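Local coordinates for proto-oncogene tyrosine-protein kinase receptor Ret (Danio rerio, PDB 7AMK) that probably acts as a receptor tyrosine kinase that takes GDNF-family ligands, presented by GFR alpha co-receptors, through its cadherin-like extracellular domains, at residues F38-S42 / V99-I103; L126-F131 / I205-T211; S175-A179 / V189-V193; V79-K83 / S112-D116. The protein carries 4 engineered substitutions. All coordinates share one frame; numbering follows the deposited sequence.

Interaction 1: F38-S42 / V99-I103; sequences FFLCS and VMCTI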
# COMPACT_ATOMS: atom_id res chain seq x y z
N PHE A 38 31.59 -43.71 -21.11
CA PHE A 38 30.21 -44.18 -21.09
C PHE A 38 30.14 -45.57 -20.47
O PHE A 38 31.06 -46.37 -20.61
CB PHE A 38 29.67 -44.25 -22.52
CG PHE A 38 29.70 -42.95 -23.25
CD1 PHE A 38 28.61 -42.08 -23.20
CD2 PHE A 38 30.79 -42.60 -24.03
CE1 PHE A 38 28.62 -40.88 -23.89
CE2 PHE A 38 30.80 -41.40 -24.73
CZ PHE A 38 29.70 -40.54 -24.66
N PHE A 39 29.00 -45.86 -19.85
CA PHE A 39 28.77 -47.18 -19.28
C PHE A 39 27.28 -47.38 -19.03
O PHE A 39 26.53 -46.42 -18.81
CB PHE A 39 29.57 -47.35 -17.98
CG PHE A 39 29.46 -46.19 -17.03
CD1 PHE A 39 30.24 -45.05 -17.20
CD2 PHE A 39 28.59 -46.24 -15.96
CE1 PHE A 39 30.16 -43.99 -16.30
CE2 PHE A 39 28.49 -45.18 -15.06
CZ PHE A 39 29.28 -44.05 -15.24
N LEU A 40 26.87 -48.66 -19.04
CA LEU A 40 25.50 -49.04 -18.71
C LEU A 40 25.27 -49.13 -17.21
O LEU A 40 26.14 -49.58 -16.46
CB LEU A 40 25.14 -50.39 -19.34
CG LEU A 40 24.91 -50.33 -20.85
CD1 LEU A 40 24.85 -51.71 -21.46
CD2 LEU A 40 23.65 -49.58 -21.14
N CYS A 41 24.08 -48.73 -16.78
CA CYS A 41 23.76 -48.60 -15.37
C CYS A 41 22.62 -49.47 -14.90
O CYS A 41 22.41 -49.58 -13.68
CB CYS A 41 23.40 -47.15 -15.04
SG CYS A 41 24.85 -46.18 -14.83
N SER A 42 21.88 -50.08 -15.81
CA SER A 42 20.69 -50.84 -15.47
C SER A 42 21.03 -52.23 -14.93
O SER A 42 20.27 -53.18 -15.13
CB SER A 42 19.78 -50.92 -16.69
OG SER A 42 19.83 -49.69 -17.40
N VAL A 99 29.53 -47.42 -8.44
CA VAL A 99 28.77 -46.49 -7.61
C VAL A 99 28.31 -45.26 -8.38
O VAL A 99 27.38 -44.58 -7.93
CB VAL A 99 29.60 -46.09 -6.37
CG1 VAL A 99 30.55 -44.94 -6.70
CG2 VAL A 99 28.69 -45.73 -5.19
N MET A 100 28.92 -44.94 -9.53
CA MET A 100 28.52 -43.74 -10.26
C MET A 100 27.08 -43.81 -10.74
O MET A 100 26.42 -42.78 -10.90
CB MET A 100 29.45 -43.49 -11.45
CG MET A 100 30.90 -43.18 -11.09
SD MET A 100 32.00 -43.30 -12.53
CE MET A 100 33.51 -42.57 -11.86
N CYS A 101 26.58 -45.03 -10.97
CA CYS A 101 25.21 -45.19 -11.46
C CYS A 101 24.17 -44.71 -10.46
O CYS A 101 23.06 -44.33 -10.85
CB CYS A 101 24.95 -46.65 -11.82
SG CYS A 101 25.79 -47.24 -13.32
N THR A 102 24.51 -44.72 -9.16
CA THR A 102 23.61 -44.25 -8.12
C THR A 102 23.77 -42.76 -7.82
O THR A 102 22.87 -42.16 -7.23
CB THR A 102 23.83 -45.03 -6.82
OG1 THR A 102 23.81 -46.44 -7.09
CG2 THR A 102 22.75 -44.71 -5.80
N ILE A 103 24.89 -42.17 -8.24
CA ILE A 103 25.28 -40.85 -7.76
C ILE A 103 25.56 -39.85 -8.87
O ILE A 103 25.54 -38.64 -8.61
CB ILE A 103 26.51 -40.98 -6.84
CG1 ILE A 103 27.73 -41.39 -7.66
CG2 ILE A 103 26.27 -42.05 -5.81

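Interaction 2: L126-F131 / I205-T211; sequences LSTLCF and IVCMVRT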
# COMPACT_ATOMS: atom_id res chain seq x y z
N LEU A 126 10.86 -43.50 -46.59
CA LEU A 126 12.11 -42.76 -46.56
C LEU A 126 12.16 -41.84 -45.36
O LEU A 126 13.21 -41.71 -44.71
CB LEU A 126 12.31 -41.95 -47.85
CG LEU A 126 12.71 -42.80 -49.07
CD1 LEU A 126 13.14 -41.94 -50.26
CD2 LEU A 126 13.80 -43.82 -48.72
N SER A 127 11.03 -41.20 -45.03
CA SER A 127 11.03 -40.29 -43.89
C SER A 127 11.39 -41.01 -42.60
O SER A 127 12.17 -40.48 -41.79
CB SER A 127 9.67 -39.60 -43.78
OG SER A 127 8.64 -40.55 -43.63
N THR A 128 10.87 -42.23 -42.40
CA THR A 128 11.22 -43.01 -41.21
C THR A 128 12.68 -43.42 -41.23
O THR A 128 13.35 -43.40 -40.20
CB THR A 128 10.34 -44.27 -41.11
OG1 THR A 128 8.96 -43.93 -41.27
CG2 THR A 128 10.53 -44.94 -39.75
N LEU A 129 13.19 -43.84 -42.40
CA LEU A 129 14.60 -44.21 -42.51
C LEU A 129 15.50 -43.05 -42.10
O LEU A 129 16.53 -43.25 -41.44
CB LEU A 129 14.92 -44.64 -43.93
CG LEU A 129 16.41 -44.81 -44.27
CD1 LEU A 129 17.08 -45.93 -43.43
CD2 LEU A 129 16.61 -45.06 -45.75
N CYS A 130 15.11 -41.84 -42.47
CA CYS A 130 15.86 -40.61 -42.27
C CYS A 130 15.77 -40.08 -40.84
O CYS A 130 16.80 -39.71 -40.25
CB CYS A 130 15.34 -39.56 -43.26
SG CYS A 130 16.09 -39.75 -44.89
N PHE A 131 14.57 -40.00 -40.27
CA PHE A 131 14.35 -39.26 -39.04
C PHE A 131 13.44 -40.02 -38.10
O PHE A 131 12.42 -40.58 -38.53
CB PHE A 131 13.73 -37.88 -39.29
CG PHE A 131 14.57 -36.96 -40.11
CD1 PHE A 131 15.67 -36.31 -39.56
CD2 PHE A 131 14.23 -36.69 -41.43
CE1 PHE A 131 16.42 -35.43 -40.33
CE2 PHE A 131 14.99 -35.80 -42.19
CZ PHE A 131 16.09 -35.18 -41.64
N ILE A 205 16.89 -29.80 -40.93
CA ILE A 205 17.80 -30.88 -41.31
C ILE A 205 17.32 -31.48 -42.64
O ILE A 205 16.12 -31.70 -42.84
CB ILE A 205 17.84 -31.95 -40.20
CG1 ILE A 205 18.23 -31.34 -38.85
CG2 ILE A 205 18.79 -33.10 -40.54
CD1 ILE A 205 19.52 -30.51 -38.87
N VAL A 206 18.25 -31.72 -43.57
CA VAL A 206 17.97 -32.39 -44.84
C VAL A 206 18.64 -33.75 -44.82
O VAL A 206 19.83 -33.87 -44.49
CB VAL A 206 18.44 -31.58 -46.05
CG1 VAL A 206 19.95 -31.49 -46.07
CG2 VAL A 206 17.97 -32.23 -47.34
N CYS A 207 17.89 -34.78 -45.21
CA CYS A 207 18.37 -36.14 -45.37
C CYS A 207 18.35 -36.49 -46.87
O CYS A 207 17.32 -36.33 -47.53
CB CYS A 207 17.49 -37.11 -44.57
SG CYS A 207 17.92 -38.83 -44.67
N MET A 208 19.50 -36.92 -47.39
CA MET A 208 19.66 -37.23 -48.82
C MET A 208 19.97 -38.71 -48.98
O MET A 208 20.94 -39.21 -48.41
CB MET A 208 20.77 -36.38 -49.45
CG MET A 208 20.46 -34.90 -49.35
SD MET A 208 21.84 -33.78 -49.65
CE MET A 208 21.53 -33.43 -51.39
N VAL A 209 19.13 -39.40 -49.73
CA VAL A 209 19.14 -40.85 -49.78
C VAL A 209 19.28 -41.25 -51.24
O VAL A 209 18.46 -40.85 -52.08
CB VAL A 209 17.88 -41.43 -49.15
CG1 VAL A 209 17.94 -42.97 -49.07
CG2 VAL A 209 17.67 -40.81 -47.77
N ARG A 210 20.34 -41.98 -51.56
CA ARG A 210 20.53 -42.49 -52.91
C ARG A 210 19.86 -43.86 -52.97
O ARG A 210 20.37 -44.83 -52.41
CB ARG A 210 22.01 -42.55 -53.27
CG ARG A 210 22.27 -42.74 -54.77
N THR A 211 18.70 -43.94 -53.60
CA THR A 211 17.99 -45.19 -53.78
C THR A 211 18.33 -45.82 -55.14
O THR A 211 19.15 -45.31 -55.89
CB THR A 211 16.47 -44.97 -53.66
OG1 THR A 211 16.01 -44.20 -54.79
CG2 THR A 211 16.13 -44.23 -52.36

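Interaction 3: S175-A179 / V189-V193; sequences SVPFA and VTAQV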
# COMPACT_ATOMS: atom_id res chain seq x y z
N SER A 175 23.29 -17.75 -41.78
CA SER A 175 24.41 -18.47 -41.19
C SER A 175 24.06 -18.85 -39.75
O SER A 175 23.60 -18.02 -38.96
CB SER A 175 25.66 -17.62 -41.23
OG SER A 175 26.76 -18.38 -40.78
N VAL A 176 24.29 -20.11 -39.42
CA VAL A 176 23.93 -20.65 -38.11
C VAL A 176 25.14 -21.38 -37.54
O VAL A 176 25.92 -21.97 -38.30
CB VAL A 176 22.70 -21.57 -38.23
CG1 VAL A 176 22.42 -22.26 -36.92
CG2 VAL A 176 21.49 -20.75 -38.62
N PRO A 177 25.36 -21.33 -36.26
CA PRO A 177 26.49 -22.08 -35.69
C PRO A 177 26.21 -23.58 -35.52
O PRO A 177 26.62 -24.20 -34.54
CB PRO A 177 26.71 -21.38 -34.34
CG PRO A 177 25.39 -20.82 -33.97
CD PRO A 177 24.76 -20.41 -35.29
N PHE A 178 25.52 -24.18 -36.48
CA PHE A 178 25.25 -25.61 -36.49
C PHE A 178 25.54 -26.16 -37.88
O PHE A 178 25.26 -25.50 -38.88
CB PHE A 178 23.80 -25.91 -36.08
CG PHE A 178 23.43 -25.40 -34.70
CD1 PHE A 178 22.94 -24.11 -34.52
CD2 PHE A 178 23.59 -26.20 -33.60
CE1 PHE A 178 22.61 -23.63 -33.24
CE2 PHE A 178 23.25 -25.73 -32.33
CZ PHE A 178 22.77 -24.46 -32.15
N ALA A 179 26.12 -27.35 -37.94
CA ALA A 179 26.45 -28.00 -39.20
C ALA A 179 26.42 -29.51 -38.97
O ALA A 179 26.28 -29.98 -37.84
CB ALA A 179 27.83 -27.54 -39.72
N VAL A 189 27.46 -28.33 -32.87
CA VAL A 189 27.43 -26.89 -32.64
C VAL A 189 28.84 -26.37 -32.88
O VAL A 189 29.81 -26.90 -32.33
CB VAL A 189 26.91 -26.53 -31.24
CG1 VAL A 189 27.81 -27.08 -30.12
CG2 VAL A 189 26.73 -25.01 -31.10
N THR A 190 28.96 -25.35 -33.75
CA THR A 190 30.25 -24.95 -34.26
C THR A 190 30.87 -23.78 -33.48
O THR A 190 32.07 -23.52 -33.65
CB THR A 190 30.13 -24.59 -35.75
OG1 THR A 190 29.07 -23.63 -35.94
CG2 THR A 190 29.82 -25.82 -36.59
N ALA A 191 30.11 -23.11 -32.62
CA ALA A 191 30.64 -21.98 -31.86
C ALA A 191 29.92 -21.88 -30.51
O ALA A 191 28.89 -22.51 -30.27
CB ALA A 191 30.47 -20.67 -32.63
N GLN A 192 30.51 -21.09 -29.60
CA GLN A 192 29.79 -20.70 -28.40
C GLN A 192 28.64 -19.78 -28.80
O GLN A 192 28.76 -18.97 -29.72
CB GLN A 192 30.71 -19.99 -27.40
CG GLN A 192 31.91 -20.81 -26.90
CD GLN A 192 32.60 -20.17 -25.70
OE1 GLN A 192 32.41 -18.98 -25.41
NE2 GLN A 192 33.41 -20.95 -24.99
N VAL A 193 27.53 -19.90 -28.08
CA VAL A 193 26.35 -19.08 -28.36
C VAL A 193 26.06 -18.21 -27.13
O VAL A 193 26.67 -18.35 -26.07
CB VAL A 193 25.15 -19.95 -28.77
CG1 VAL A 193 25.57 -20.78 -29.95
CG2 VAL A 193 24.71 -20.89 -27.60

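Interaction 4: V79-K83 / S112-D116; sequences VRSPK and SFIND. With NAG (2-acetamido-2-deoxy-beta-D-glucopyranose), chain C.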
# COMPACT_ATOMS: atom_id res chain seq x y z
N VAL A 79 1.00 -57.31 -21.07
CA VAL A 79 1.25 -58.40 -22.00
C VAL A 79 1.32 -57.95 -23.45
O VAL A 79 1.72 -58.74 -24.31
CB VAL A 79 0.16 -59.47 -21.83
CG1 VAL A 79 0.39 -60.65 -22.77
CG2 VAL A 79 0.10 -59.94 -20.38
N ARG A 80 0.95 -56.71 -23.74
CA ARG A 80 0.82 -56.22 -25.10
C ARG A 80 2.18 -55.90 -25.72
O ARG A 80 3.12 -55.47 -25.04
CB ARG A 80 -0.05 -54.96 -25.15
N SER A 81 2.26 -56.09 -27.04
CA SER A 81 3.39 -55.57 -27.80
C SER A 81 3.11 -54.12 -28.21
O SER A 81 1.99 -53.81 -28.61
CB SER A 81 3.63 -56.43 -29.04
OG SER A 81 4.77 -56.01 -29.78
N PRO A 82 4.08 -53.19 -28.15
CA PRO A 82 5.50 -53.38 -27.82
C PRO A 82 5.73 -53.31 -26.33
O PRO A 82 4.94 -52.66 -25.66
CB PRO A 82 6.16 -52.19 -28.51
CG PRO A 82 5.14 -51.09 -28.31
CD PRO A 82 3.79 -51.78 -28.48
N LYS A 83 6.79 -53.96 -25.83
CA LYS A 83 7.20 -53.84 -24.44
C LYS A 83 8.36 -52.85 -24.35
O LYS A 83 9.40 -53.04 -24.97
CB LYS A 83 7.62 -55.19 -23.85
CG LYS A 83 6.47 -56.16 -23.65
CD LYS A 83 6.96 -57.50 -23.17
CE LYS A 83 5.80 -58.42 -22.81
NZ LYS A 83 6.27 -59.78 -22.46
N SER A 112 11.68 -49.78 -27.33
CA SER A 112 10.40 -50.44 -27.52
C SER A 112 10.67 -51.75 -28.21
O SER A 112 11.15 -51.78 -29.35
CB SER A 112 9.44 -49.58 -28.34
OG SER A 112 9.08 -48.41 -27.62
N PHE A 113 10.38 -52.84 -27.50
CA PHE A 113 10.65 -54.18 -27.99
C PHE A 113 9.38 -54.65 -28.68
O PHE A 113 8.37 -54.91 -28.02
CB PHE A 113 11.07 -55.09 -26.83
CG PHE A 113 11.58 -56.43 -27.24
CD1 PHE A 113 11.66 -56.78 -28.59
CD2 PHE A 113 11.99 -57.36 -26.29
CE1 PHE A 113 12.14 -58.03 -28.97
CE2 PHE A 113 12.47 -58.61 -26.67
CZ PHE A 113 12.53 -58.95 -28.01
N ILE A 114 9.43 -54.73 -30.00
CA ILE A 114 8.28 -55.12 -30.81
C ILE A 114 8.36 -56.62 -31.04
O ILE A 114 9.40 -57.14 -31.46
CB ILE A 114 8.27 -54.36 -32.14
CG1 ILE A 114 8.30 -52.85 -31.90
CG2 ILE A 114 7.06 -54.76 -32.98
CD1 ILE A 114 8.51 -52.07 -33.16
N ASN A 115 7.26 -57.32 -30.77
CA ASN A 115 7.20 -58.78 -30.88
C ASN A 115 7.03 -59.20 -32.34
O ASN A 115 6.08 -59.87 -32.72
CB ASN A 115 6.06 -59.29 -30.00
CG ASN A 115 5.94 -60.81 -29.97
OD1 ASN A 115 6.93 -61.55 -30.05
ND2 ASN A 115 4.72 -61.29 -29.85
N ASP A 116 7.99 -58.80 -33.18
CA ASP A 116 7.98 -59.22 -34.57
C ASP A 116 9.38 -59.05 -35.13
O ASP A 116 10.24 -58.42 -34.50
CB ASP A 116 6.95 -58.42 -35.39
CG ASP A 116 6.72 -58.96 -36.81
OD1 ASP A 116 7.20 -60.06 -37.16
OD2 ASP A 116 6.06 -58.25 -37.60
C1 NAG C . 4.46 -62.69 -29.79
C2 NAG C . 3.05 -62.97 -29.30
C3 NAG C . 2.79 -64.47 -29.24
C4 NAG C . 3.18 -65.15 -30.55
C5 NAG C . 4.58 -64.73 -30.99
C6 NAG C . 4.93 -65.24 -32.37
C7 NAG C . 2.25 -61.17 -27.83
C8 NAG C . 2.08 -60.73 -26.41
N2 NAG C . 2.81 -62.37 -28.00
O3 NAG C . 1.41 -64.68 -28.97
O4 NAG C . 3.20 -66.57 -30.36
O5 NAG C . 4.66 -63.30 -31.05
O6 NAG C . 4.27 -64.49 -33.37
O7 NAG C . 1.91 -60.47 -28.78

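Interaction 1: F38-S42 / V99-I103
Just past its end, strand 38-40 has its nearest backbone approach to the weakly bonded helical turn at about 100-103, where the CA atoms of C41 and C101 lie 5.4 Å apart. The link there is covalent: C41 SG and C101 SG form a disulfide of 2.1 Å with a chi3 of -81°, close to the relaxed right angle and on the left-handed side. In both cysteines the sulfur stands beside its own backbone N, opposite the carbonyl carbon, which points the two CB-SG bonds into the gap between the segments.

F39 fills the space next to the bridge. With CG lodged between the backbone N and the carbonyl carbon (chi1 47°), its ring reaches across to the helical turn. C101 SG meets the ring at its edge and in its plane, 3.8 Å from F39 CE2, a Cys sulfur-aromatic contact. M100 crosses the phenylalanine at about a right angle. Its CB lies 3.8 Å from F39 CZ, and its SD sits 4.8 Å from the ring centroid in an oblique Met-aromatic contact, after which the extended chain carries the methyl end away. The sulfurs of M100 and C101 thus both border one ring, and the contact is otherwise apolar.

The disulfide ties the helical turn that precedes strand 106-114 to the end of strand 37-40, an outermost strand of its four-stranded sheet in the first cadherin-like domain. Strand 83-92 runs next to it, pairing its backbone with F39 and C41 through G90 and K88, while S92 of that strand touches both F39 and M100.

Interaction 2: L126-F131 / I205-T211
C130 and C207 join a short helix to the face of a cadherin-domain sheet: helix 126-130 lies over strand 205-210 at 114° between their directions, and the disulfide spans the gap near the helix end. C130 SG stands beside its own backbone N. C207 CB rises toward the helix, and C207 SG, opposite the backbone N (chi1 179°), then leans along the strand in the direction of V209, where C130 SG meets it. The bridge closes with a chi3 of -71°.

Apolar groups pack along the strand toward each end from the bridge. In the direction of T211, V209 splits its two methyls between partners: CG2 rests 3.5 Å from C130 SG, while CG1 meets L129 CD2 at 4.1 Å, and L126 CD2 touches the same methyl at a similar distance. In the direction of I205, F131, the first residue after the helix to leave helical backbone angles, drops its ring toward the strand. C207 CB approaches F131 CE2 obliquely at 3.7 Å, and C207 SG, 5.4 Å from the ring centroid, makes an oblique Cys sulfur-aromatic contact.

I166 and Y168 of strand 165-170 also touch C207, so that strand borders the bridge as well; the hydroxyl of Y168 hydrogen-bonds to C130 O. Across CZ from CE2, I205 CG2 abuts the F131 ring at its edge, in plane, 3.3 Å from F131 CE1.

Interaction 3: S175-A179 / V189-V193
P177 and T190 hold the firm part of this contact. P177 O accepts the backbone N-H of T190 at 2.7 Å, nearly straight at the hydrogen (173°), although the donor stands above the carbonyl plane, 42° out of it. The CA of V189 also approaches P177 O, at 3.4 Å, as a CA-H...O contact, so this one carbonyl gathers two donors from the facing chain. Next to it F178 and V189 form an antiparallel non-hydrogen-bonded pair and send their side chains to the same, buried face. There V189 CG2, set opposite its backbone N, reaches F178 CE2 at 3.8 Å in an oblique approach, and L203, V224 and an edge-to-face Y201 close round the phenylalanine. P177 CG crosses buried V193 at about a right angle, 4.0 Å from V193 CG1.

The other side is looser. A179 CB and T190 CG2 only brush at 4.1 Å, with T190 exposed, and P177 CB meets A191 CB no more closely.

Strands 178-181 and 186-189 are consecutive, and here the pairing begins at the open end of their beta hairpin, in which 178-181 is the edge strand and 186-189 the middle strand of the three-stranded antiparallel sheet in the Greek-key sandwich of a cadherin domain.

Interaction 4: V79-K83 / S112-D116
Two side chains with the same first torsion shape this contact: S81 OG and N115 CG each lie opposite their own backbone N (chi1 -177°). In the serine this brings the oxygen across to the backbone of the other segment, where it accepts the N-H of N115 at 3.0 Å in an almost straight bond (174° at the hydrogen). In the asparagine it carries the amide away from the strand to its sugar, ND2 being covalently joined to NAG C1. S81 thus grips the backbone of the residue that bears the N-linked glycan, at the centre of an inverse gamma turn.

Two residues farther on, at K83 and F113, the chains pair as antiparallel strands. These two form a hydrogen-bonded pair with both backbone bonds made: K83 N to F113 O at 2.9 Å and F113 N to K83 O at 2.7 Å. P82, which follows a cis peptide bond, lies between this pair and S81; its CB touches I114 CG1 at 4.1 Å and S112 CB at 4.2 Å.

Strand 83-92 therefore begins here against the end of strand 106-114, whose other edge pairs with strand 7-14. Helix 68-72 covers the glycosylated side: F71 touches S81 and N115, and it receives the K83 ammonium both as a cation-pi partner and through its carbonyl oxygen.

Interactions 1 and 4 belong to the first cadherin-like domain and reach the same sheet at separate places, their centres 26 Å apart, with strand 83-92 beside one and beginning in the other. Interaction 3 is nested within the chain loop that interaction 2 closes. Of the four, interaction 2 is the buried one, and interaction 1 lies at the surface. Both are disulfides beside a phenylalanine, each tying a helical piece to a strand without hydrogen bonds between the segments. Interactions 3 and 4, partly buried, rest instead on backbone hydrogen bonds between antiparallel chains, with a proline in each; a serine hydroxyl and a glycan distinguish interaction 4.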